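Local coordinates for succinate--CoA ligase subunit alpha (Campylobacter jejuni, PDB 6MEL), which forms the alpha subunit of a succinate--CoA ligase and carries a Rossmann-like CoA-binding domain in its N-terminal part, at residues 37-42 with 55-60. Numbering follows the deposited sequence.
Sequences GGITPH and DTVADA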
ATOM      1  N   GLY A  37     -30.253   4.440   9.730  1.00 46.64           N
ATOM      2  CA  GLY A  37     -29.833   3.794  10.982  1.00 47.70           C
ATOM      3  C   GLY A  37     -28.355   3.467  11.008  1.00 46.32           C
ATOM      4  O   GLY A  37     -27.599   3.668  10.041  1.00 44.53           O
ATOM      5  N   GLY A  38     -27.907   2.945  12.126  1.00 43.36           N
ATOM      6  CA  GLY A  38     -26.511   2.553  12.224  1.00 43.02           C
ATOM      7  C   GLY A  38     -26.285   1.547  13.321  1.00 44.10           C
ATOM      8  O   GLY A  38     -27.208   1.293  14.134  1.00 43.87           O
ATOM      9  N   ILE A  39     -25.044   1.044  13.376  1.00 40.33           N
ATOM     10  CA  ILE A  39     -24.648  -0.007  14.259  1.00 39.60           C
ATOM     11  C   ILE A  39     -23.576   0.547  15.207  1.00 41.55           C
ATOM     12  O   ILE A  39     -22.621   1.159  14.787  1.00 43.16           O
ATOM     13  CB  ILE A  39     -24.187  -1.255  13.465  1.00 38.88           C
ATOM     14  CG1 ILE A  39     -25.326  -1.906  12.670  1.00 44.08           C
ATOM     15  CG2 ILE A  39     -23.670  -2.336  14.403  1.00 40.57           C
ATOM     16  CD1 ILE A  39     -25.832  -1.186  11.538  1.00 47.25           C
ATOM     17  N   THR A  40     -23.742   0.281  16.503  1.00 39.41           N
ATOM     18  CA  THR A  40     -22.657   0.293  17.458  1.00 41.46           C
ATOM     19  C   THR A  40     -22.962  -0.739  18.536  1.00 42.38           C
ATOM     20  O   THR A  40     -23.961  -0.603  19.219  1.00 45.08           O
ATOM     21  CB  THR A  40     -22.458   1.674  18.091  1.00 45.73           C
ATOM     22  OG1 THR A  40     -22.102   2.606  17.065  1.00 46.29           O
ATOM     23  CG2 THR A  40     -21.369   1.661  19.147  1.00 45.90           C
ATOM     24  N   PRO A  41     -22.138  -1.791  18.730  1.00 42.91           N
ATOM     25  CA  PRO A  41     -22.411  -2.778  19.775  1.00 44.20           C
ATOM     26  C   PRO A  41     -22.602  -2.083  21.135  1.00 45.12           C
ATOM     27  O   PRO A  41     -21.844  -1.186  21.466  1.00 43.23           O
ATOM     28  CB  PRO A  41     -21.161  -3.660  19.792  1.00 43.19           C
ATOM     29  CG  PRO A  41     -20.622  -3.535  18.373  1.00 45.48           C
ATOM     30  CD  PRO A  41     -20.882  -2.077  17.999  1.00 42.79           C
ATOM     31  N   HIS A  42     -23.651  -2.496  21.857  1.00 48.14           N
ATOM     32  CA  HIS A  42     -23.965  -2.097  23.218  1.00 49.34           C
ATOM     33  C   HIS A  42     -24.683  -0.741  23.235  1.00 55.55           C
ATOM     34  O   HIS A  42     -24.865  -0.155  24.292  1.00 57.56           O
ATOM     35  CB  HIS A  42     -22.710  -2.077  24.093  1.00 50.88           C
ATOM     36  CG  HIS A  42     -21.914  -3.334  23.995  1.00 50.09           C
ATOM     37  ND1 HIS A  42     -22.454  -4.578  24.273  1.00 49.77           N
ATOM     38  CD2 HIS A  42     -20.634  -3.538  23.644  1.00 50.76           C
ATOM     39  CE1 HIS A  42     -21.533  -5.500  24.069  1.00 50.81           C
ATOM     40  NE2 HIS A  42     -20.408  -4.883  23.688  1.00 50.07           N
ATOM     41  N   ASP A  55     -27.315  -2.957  17.766  1.00 41.39           N
ATOM     42  CA  ASP A  55     -26.107  -3.652  18.202  1.00 44.43           C
ATOM     43  C   ASP A  55     -25.429  -4.385  17.041  1.00 40.65           C
ATOM     44  O   ASP A  55     -24.247  -4.627  17.128  1.00 43.07           O
ATOM     45  CB  ASP A  55     -26.398  -4.652  19.317  1.00 46.47           C
ATOM     46  CG  ASP A  55     -26.800  -3.975  20.622  1.00 50.27           C
ATOM     47  OD1 ASP A  55     -26.145  -2.992  21.030  1.00 51.55           O
ATOM     48  OD2 ASP A  55     -27.773  -4.404  21.174  1.00 53.33           O
ATOM     49  N   THR A  56     -26.225  -4.838  16.060  1.00 40.44           N
ATOM     50  CA  THR A  56     -25.811  -5.769  15.035  1.00 40.42           C
ATOM     51  C   THR A  56     -26.398  -5.318  13.697  1.00 42.63           C
ATOM     52  O   THR A  56     -27.502  -4.705  13.633  1.00 41.64           O
ATOM     53  CB  THR A  56     -26.261  -7.206  15.336  1.00 42.46           C
ATOM     54  OG1 THR A  56     -27.678  -7.268  15.218  1.00 45.03           O
ATOM     55  CG2 THR A  56     -25.873  -7.668  16.721  1.00 44.06           C
ATOM     56  N   VAL A  57     -25.680  -5.633  12.616  1.00 38.75           N
ATOM     57  CA  VAL A  57     -26.208  -5.355  11.292  1.00 40.45           C
ATOM     58  C   VAL A  57     -27.510  -6.144  11.088  1.00 40.22           C
ATOM     59  O   VAL A  57     -28.422  -5.668  10.421  1.00 39.85           O
ATOM     60  CB  VAL A  57     -25.190  -5.680  10.175  1.00 39.70           C
ATOM     61  CG1 VAL A  57     -25.766  -5.421   8.803  1.00 38.72           C
ATOM     62  CG2 VAL A  57     -23.895  -4.884  10.357  1.00 41.22           C
ATOM     63  N   ALA A  58     -27.570  -7.381  11.597  1.00 42.61           N
ATOM     64  CA  ALA A  58     -28.751  -8.234  11.373  1.00 42.42           C
ATOM     65  C   ALA A  58     -30.014  -7.558  11.930  1.00 44.02           C
ATOM     66  O   ALA A  58     -31.027  -7.549  11.251  1.00 45.30           O
ATOM     67  CB  ALA A  58     -28.561  -9.599  11.991  1.00 45.72           C
ATOM     68  N   ASP A  59     -29.924  -6.975  13.130  1.00 44.42           N
ATOM     69  CA  ASP A  59     -31.060  -6.216  13.756  1.00 47.66           C
ATOM     70  C   ASP A  59     -31.433  -4.999  12.908  1.00 47.35           C
ATOM     71  O   ASP A  59     -32.608  -4.738  12.673  1.00 46.46           O
ATOM     72  CB  ASP A  59     -30.716  -5.734  15.167  1.00 52.55           C
ATOM     73  CG  ASP A  59     -30.676  -6.830  16.230  1.00 54.95           C
ATOM     74  OD1 ASP A  59     -31.162  -7.915  15.950  1.00 56.02           O
ATOM     75  OD2 ASP A  59     -30.150  -6.576  17.335  1.00 62.23           O
ATOM     76  N   ALA A  60     -30.423  -4.284  12.398  1.00 42.94           N
ATOM     77  CA  ALA A  60     -30.656  -3.104  11.596  1.00 43.02           C
ATOM     78  C   ALA A  60     -31.366  -3.469  10.290  1.00 45.01           C
ATOM     79  O   ALA A  60     -32.283  -2.763   9.848  1.00 44.14           O
ATOM     80  CB  ALA A  60     -29.353  -2.398  11.305  1.00 41.95           C
TER
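Asp55 and His42 join two loops at one edge of the Rossmann-like CoA-binding domain, where helix 57-64 starts beside the end of strand 34-39. The carboxylate of Asp55 accepts from the backbone: His42 N donates to Asp55 OD1 at 2.7 Å. The bond is bent, with an N-H...O angle of 130°, and the donor stands above the carboxylate plane, 36° out of it. Asp55 OD1 also accepts from Gly44 N, so one oxygen grips two amides of the loop after the strand, a task suited to a short acidic side chain. The main chain of Asp55 packs too, its O lying 3.6 Å from Ile39 CG2.

Thr56 is the N-cap of the helix. The CB of Thr56 is directed away from residues 37-42, and Thr56 OG1 accepts from Asp59 N at 3.1 Å in a fairly straight bond, taking up an amide that the first turn leaves without a helical acceptor. Val57 sets a branched apolar group against Ile39: Val57 CG2, beside its own backbone N, meets Ile39 CG1 at 4.0 Å. Both residues also touch Ile12 of strand 10-14, so the helix start is packed against two neighbouring parallel strands. With Ile39 CG1 anti to its carbonyl carbon, that atom lies against the Thr56-Val57 peptide, 3.7 Å from Val57 N. One turn on, Ala60 points toward the strand, its small side chain allowing the helix to come close. A chi2 of 70° sets Ile39 CD1, which lies 3.7 Å from Ala60 CB.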